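Local coordinates for protein putative citrate lyase, alfa subunit (Streptococcus mutans, PDB 2HJ0) that is probably the alpha subunit of a citrate lyase, here a dimer whose chains each carry two mainly parallel beta sheets with helices, at residues F69-R74 against L190-I195; V204-T209 against V229-I234. All blocks are in the same frame, centred on the assembly; numbering follows the deposited sequence.

How the contacts relate
Both contacts lie at the carboxyl edge of the same mainly parallel sheet: 69-74 is the loop leaving strand 66-69, and contact 2 joins the ends of the neighbouring strands 202-207 and 227-230. Helix 191-199, whose first turn forms half of contact 1, runs on in the chain into strand 202-207. The centres of the contacts are about 15 Å apart, yet they touch, Phe73 CZ packing against Ile234 CD1 at 3.4 Å. Contact 1 lies near the middle of the chain, where a bound citric acid, probably from the crystallisation liquor, comes within about 3 Å of the His71 side chain. Contact 2 lies about 24 Å from the chain centre.

Contact 1: F69-R74 against L190-I195; sequences FHHHFR and LGYAMI
His70 and Ala193 bring the two backbones to 5.4 Å between their CA atoms, where the irregular loop 69-74 lies against the first turn of helix 191-199. A type I turn from His71 to Arg74 then folds the loop back. The small methyl of Ala193 suits the close approach, sitting 3.8 Å from His70 CB, while Leu190 CD2 lies beyond one face of the His70 ring. Of the loop residues His72 is the most buried by the other segment. Its CG stands beside the backbone N, anti to the carbonyl carbon (chi1 -81°), and the ring lies against the backbone of 190-193, with Leu190 N over one face and the N atoms of Tyr192 and Ala193 near its plane at the edge. His71, His72 and Tyr192 form an aromatic cluster. The tyrosine ring is nearly parallel to that of His71 (centroids 4.8 Å apart) and to that of His72 (5.0 Å), both pairs slid apart with little overlap. The polar ends bond outward: His71 ND1 with Ser100 OG, His72 NE2 with Val328 O, and Tyr192 OH with Gln329 OE1. Packing of rings on rings, methyl groups and backbone joins the segments, and the outer bonds probably help set the turn of the rings.

Contact 2: V204-T209 against V229-I234; sequences VIVTDT and VVVDAI
Asp208 receives the backbone N of Ile234 on OD1, 2.9 Å away and nearly straight at 164°, the donor standing well above the carboxylate plane. Thr185 OG1 is a second hydrogen-bond partner of OD1, which takes both bonds, as a carboxylate oxygen can. The carboxylate thus grips the loop that follows strand 227-230. Lys184 NZ bonds Asp232 O and makes a long, weak ion pair with Asp208 OD2, its charge probably offsetting that of Asp208. Inward from this end runs the parallel ladder: Val231 N bonds Thr207 O at 3.1 Å, Thr207 N bonds Val229 O at 3.0 Å, and Val229 N bonds Ile205 O at 3.1 Å. Val206 and Val229, whose branching at CB favours extended chain, share one face side by side, CG2 to CG1 at 3.6 Å; Val231, just past the strand, brings CG2 to 3.7 Å from Val206 CG1. On the other face Thr207 CG2 touches Val230 CG2 at 3.7 Å; Thr207 OG1, anti to the backbone N (chi1 -168°), bonds Ala169 O. Ile234 lays CG1 and CD1 against Asp208 CB. These are adjacent parallel strands of an alpha/beta sheet, consistent with the family's place in the Rossmann clan. Helix 52-58 covers the Val206-Val229 face through Ile52, helix 79-89 brings Met82 to Val231 and Val79 to Ile234, and strands 164-169 and 48-49 flank the pair on its two sides.

Contact 1: F69-R74 against L190-I195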
loop_
_atom_site.group_PDB
_atom_site.type_symbol
_atom_site.label_atom_id
_atom_site.label_comp_id
_atom_site.label_asym_id
_atom_site.label_seq_id
_atom_site.Cartn_x
_atom_site.Cartn_y
_atom_site.Cartn_z
ATOM N N PHE A 69 5.436 10.978 -14.402
ATOM C CA PHE A 69 4.277 11.830 -14.112
ATOM C C PHE A 69 3.030 11.001 -14.374
ATOM O O PHE A 69 3.112 9.975 -15.038
ATOM C CB PHE A 69 4.213 13.048 -15.044
ATOM C CG PHE A 69 5.496 13.811 -15.158
ATOM C CD1 PHE A 69 6.477 13.427 -16.065
ATOM C CD2 PHE A 69 5.723 14.925 -14.362
ATOM C CE1 PHE A 69 7.667 14.141 -16.173
ATOM C CE2 PHE A 69 6.903 15.645 -14.462
ATOM C CZ PHE A 69 7.876 15.252 -15.370
ATOM N N HIS A 70 1.879 11.435 -13.860
ATOM C CA HIS A 70 0.652 10.700 -14.121
ATOM C C HIS A 70 -0.289 11.587 -14.934
ATOM O O HIS A 70 -0.064 12.790 -15.039
ATOM C CB HIS A 70 -0.016 10.257 -12.828
ATOM C CG HIS A 70 -0.620 11.372 -12.046
ATOM N ND1 HIS A 70 -0.062 11.849 -10.881
ATOM C CD2 HIS A 70 -1.707 12.143 -12.291
ATOM C CE1 HIS A 70 -0.772 12.872 -10.445
ATOM N NE2 HIS A 70 -1.775 13.072 -11.283
ATOM N N HIS A 71 -1.328 11.002 -15.522
ATOM C CA HIS A 71 -2.269 11.780 -16.330
ATOM C C HIS A 71 -3.703 11.848 -15.790
ATOM O O HIS A 71 -4.666 11.982 -16.568
ATOM C CB HIS A 71 -2.306 11.235 -17.764
ATOM C CG HIS A 71 -2.886 9.863 -17.878
ATOM N ND1 HIS A 71 -2.254 8.744 -17.384
ATOM C CD2 HIS A 71 -4.062 9.431 -18.393
ATOM C CE1 HIS A 71 -3.013 7.682 -17.586
ATOM N NE2 HIS A 71 -4.119 8.072 -18.194
ATOM N N HIS A 72 -3.863 11.786 -14.473
ATOM C CA HIS A 72 -5.215 11.826 -13.919
ATOM C C HIS A 72 -5.931 13.154 -14.124
ATOM O O HIS A 72 -7.155 13.217 -14.058
ATOM C CB HIS A 72 -5.201 11.449 -12.438
ATOM C CG HIS A 72 -5.146 9.976 -12.197
ATOM N ND1 HIS A 72 -4.074 9.359 -11.590
ATOM C CD2 HIS A 72 -6.041 8.997 -12.464
ATOM C CE1 HIS A 72 -4.311 8.063 -11.490
ATOM N NE2 HIS A 72 -5.500 7.817 -12.010
ATOM N N PHE A 73 -5.173 14.209 -14.389
ATOM C CA PHE A 73 -5.769 15.528 -14.623
ATOM C C PHE A 73 -6.062 15.733 -16.114
ATOM O O PHE A 73 -6.631 16.754 -16.529
ATOM C CB PHE A 73 -4.840 16.639 -14.134
ATOM C CG PHE A 73 -4.757 16.726 -12.651
ATOM C CD1 PHE A 73 -3.542 16.584 -11.998
ATOM C CD2 PHE A 73 -5.906 16.939 -11.900
ATOM C CE1 PHE A 73 -3.473 16.653 -10.620
ATOM C CE2 PHE A 73 -5.855 17.011 -10.517
ATOM C CZ PHE A 73 -4.639 16.869 -9.872
ATOM N N ARG A 74 -5.658 14.748 -16.908
ATOM C CA ARG A 74 -5.855 14.777 -18.340
ATOM C C ARG A 74 -5.492 16.102 -18.983
ATOM O O ARG A 74 -4.422 16.635 -18.714
ATOM C CB ARG A 74 -7.288 14.397 -18.651
ATOM C CG ARG A 74 -7.579 13.012 -18.167
ATOM C CD ARG A 74 -8.725 12.416 -18.915
ATOM N NE ARG A 74 -9.950 12.567 -18.158
ATOM C CZ ARG A 74 -11.146 12.255 -18.624
ATOM N NH1 ARG A 74 -12.221 12.429 -17.852
ATOM N NH2 ARG A 74 -11.252 11.779 -19.861
ATOM N N LEU A 190 -6.118 7.815 -7.993
ATOM C CA LEU A 190 -4.720 8.101 -8.300
ATOM C C LEU A 190 -3.981 6.806 -8.606
ATOM O O LEU A 190 -2.792 6.686 -8.326
ATOM C CB LEU A 190 -4.055 8.789 -7.119
ATOM C CG LEU A 190 -4.421 10.253 -6.939
ATOM C CD1 LEU A 190 -3.711 10.794 -5.710
ATOM C CD2 LEU A 190 -4.018 11.049 -8.188
ATOM N N GLY A 191 -4.702 5.853 -9.192
ATOM C CA GLY A 191 -4.141 4.557 -9.522
ATOM C C GLY A 191 -2.868 4.517 -10.348
ATOM O O GLY A 191 -2.030 3.644 -10.135
ATOM N N TYR A 192 -2.705 5.431 -11.295
ATOM C CA TYR A 192 -1.490 5.391 -12.084
ATOM C C TYR A 192 -0.344 5.990 -11.266
ATOM O O TYR A 192 0.766 5.482 -11.303
ATOM C CB TYR A 192 -1.669 6.129 -13.421
ATOM C CG TYR A 192 -2.778 5.556 -14.288
ATOM C CD1 TYR A 192 -2.821 4.191 -14.595
ATOM C CD2 TYR A 192 -3.826 6.369 -14.741
ATOM C CE1 TYR A 192 -3.894 3.648 -15.320
ATOM C CE2 TYR A 192 -4.901 5.842 -15.467
ATOM C CZ TYR A 192 -4.934 4.480 -15.749
ATOM O OH TYR A 192 -6.011 3.942 -16.422
ATOM N N ALA A 193 -0.607 7.044 -10.496
ATOM C CA ALA A 193 0.452 7.652 -9.696
ATOM C C ALA A 193 0.883 6.794 -8.510
ATOM O O ALA A 193 2.048 6.821 -8.102
ATOM C CB ALA A 193 0.020 9.018 -9.204
HETATM N N MSE A 194 -0.048 6.025 -7.959
HETATM C CA MSE A 194 0.261 5.186 -6.802
HETATM C C MSE A 194 1.386 4.198 -7.034
HETATM O O MSE A 194 2.127 3.869 -6.111
HETATM C CB MSE A 194 -0.986 4.432 -6.327
HETATM C CG MSE A 194 -1.934 5.284 -5.501
HETATM SE SE MSE A 194 -3.721 4.544 -5.359
HETATM C CE MSE A 194 -3.613 3.748 -3.597
ATOM N N ILE A 195 1.518 3.718 -8.260
ATOM C CA ILE A 195 2.576 2.772 -8.539
ATOM C C ILE A 195 3.906 3.508 -8.628
ATOM O O ILE A 195 4.923 3.000 -8.193
ATOM C CB ILE A 195 2.295 2.011 -9.824
ATOM C CG1 ILE A 195 3.466 1.098 -10.146
ATOM C CG2 ILE A 195 2.042 2.972 -10.954
ATOM C CD1 ILE A 195 3.204 0.238 -11.343
#

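Contact 2: V204-T209 against V229-I234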
loop_
_atom_site.group_PDB
_atom_site.type_symbol
_atom_site.label_atom_id
_atom_site.label_comp_id
_atom_site.label_asym_id
_atom_site.label_seq_id
_atom_site.Cartn_x
_atom_site.Cartn_y
_atom_site.Cartn_z
ATOM N N VAL A 204 8.354 13.377 -5.551
ATOM C CA VAL A 204 8.054 14.778 -5.269
ATOM C C VAL A 204 6.576 14.992 -5.579
ATOM O O VAL A 204 6.196 14.946 -6.746
ATOM C CB VAL A 204 8.866 15.720 -6.184
ATOM C CG1 VAL A 204 8.355 17.146 -6.050
ATOM C CG2 VAL A 204 10.317 15.668 -5.824
ATOM N N ILE A 205 5.734 15.197 -4.570
ATOM C CA ILE A 205 4.330 15.433 -4.887
ATOM C C ILE A 205 4.112 16.950 -4.917
ATOM O O ILE A 205 4.602 17.673 -4.043
ATOM C CB ILE A 205 3.314 14.749 -3.867
ATOM C CG1 ILE A 205 3.215 15.557 -2.585
ATOM C CG2 ILE A 205 3.705 13.311 -3.552
ATOM C CD1 ILE A 205 2.031 16.443 -2.605
ATOM N N VAL A 206 3.414 17.426 -5.948
ATOM C CA VAL A 206 3.127 18.852 -6.132
ATOM C C VAL A 206 1.644 19.052 -5.846
ATOM O O VAL A 206 0.778 18.604 -6.613
ATOM C CB VAL A 206 3.411 19.292 -7.592
ATOM C CG1 VAL A 206 3.323 20.814 -7.720
ATOM C CG2 VAL A 206 4.756 18.769 -8.022
ATOM N N THR A 207 1.346 19.715 -4.739
ATOM C CA THR A 207 -0.043 19.913 -4.390
ATOM C C THR A 207 -0.534 21.305 -4.659
ATOM O O THR A 207 0.231 22.272 -4.754
ATOM C CB THR A 207 -0.334 19.589 -2.915
ATOM O OG1 THR A 207 -1.756 19.528 -2.707
ATOM C CG2 THR A 207 0.268 20.643 -2.019
ATOM N N ASP A 208 -1.845 21.390 -4.747
ATOM C CA ASP A 208 -2.518 22.628 -5.033
ATOM C C ASP A 208 -3.097 23.187 -3.755
ATOM O O ASP A 208 -3.376 24.383 -3.656
ATOM C CB ASP A 208 -3.633 22.340 -6.025
ATOM C CG ASP A 208 -3.898 23.486 -6.906
ATOM O OD1 ASP A 208 -4.588 23.281 -7.938
ATOM O OD2 ASP A 208 -3.405 24.590 -6.548
ATOM N N THR A 209 -3.299 22.304 -2.783
ATOM C CA THR A 209 -3.863 22.711 -1.510
ATOM C C THR A 209 -3.192 21.944 -0.397
ATOM O O THR A 209 -3.176 20.717 -0.411
ATOM C CB THR A 209 -5.394 22.475 -1.482
ATOM O OG1 THR A 209 -5.672 21.112 -1.155
ATOM C CG2 THR A 209 -6.003 22.788 -2.869
ATOM N N VAL A 229 5.793 20.205 -2.641
ATOM C CA VAL A 229 5.874 21.573 -3.095
ATOM C C VAL A 229 4.472 22.073 -3.359
ATOM O O VAL A 229 3.665 21.395 -3.995
ATOM C CB VAL A 229 6.713 21.692 -4.377
ATOM C CG1 VAL A 229 6.221 20.694 -5.394
ATOM C CG2 VAL A 229 6.617 23.101 -4.937
ATOM N N VAL A 230 4.181 23.263 -2.860
ATOM C CA VAL A 230 2.874 23.860 -3.044
ATOM C C VAL A 230 2.902 24.886 -4.167
ATOM O O VAL A 230 3.823 25.682 -4.244
ATOM C CB VAL A 230 2.430 24.561 -1.758
ATOM C CG1 VAL A 230 1.157 25.336 -2.019
ATOM C CG2 VAL A 230 2.211 23.536 -0.652
ATOM N N VAL A 231 1.896 24.865 -5.033
ATOM C CA VAL A 231 1.819 25.831 -6.131
ATOM C C VAL A 231 0.412 26.425 -6.212
ATOM O O VAL A 231 -0.518 25.914 -5.589
ATOM C CB VAL A 231 2.162 25.185 -7.489
ATOM C CG1 VAL A 231 3.630 24.812 -7.519
ATOM C CG2 VAL A 231 1.287 23.955 -7.721
ATOM N N ASP A 232 0.254 27.496 -6.985
ATOM C CA ASP A 232 -1.050 28.139 -7.115
ATOM C C ASP A 232 -2.105 27.223 -7.739
ATOM O O ASP A 232 -3.263 27.239 -7.317
ATOM C CB ASP A 232 -0.929 29.438 -7.928
ATOM C CG ASP A 232 -2.232 30.241 -7.948
ATOM O OD1 ASP A 232 -2.717 30.632 -6.850
ATOM O OD2 ASP A 232 -2.773 30.481 -9.060
ATOM N N ALA A 233 -1.704 26.420 -8.726
ATOM C CA ALA A 233 -2.628 25.499 -9.400
ATOM C C ALA A 233 -1.916 24.353 -10.089
ATOM O O ALA A 233 -0.977 24.572 -10.844
ATOM C CB ALA A 233 -3.467 26.248 -10.425
ATOM N N ILE A 234 -2.373 23.132 -9.850
ATOM C CA ILE A 234 -1.750 21.980 -10.476
ATOM C C ILE A 234 -2.544 21.560 -11.688
ATOM O O ILE A 234 -2.041 20.859 -12.563
ATOM C CB ILE A 234 -1.670 20.810 -9.514
ATOM C CG1 ILE A 234 -3.076 20.412 -9.081
ATOM C CG2 ILE A 234 -0.847 21.202 -8.307
ATOM C CD1 ILE A 234 -3.098 19.318 -8.063
#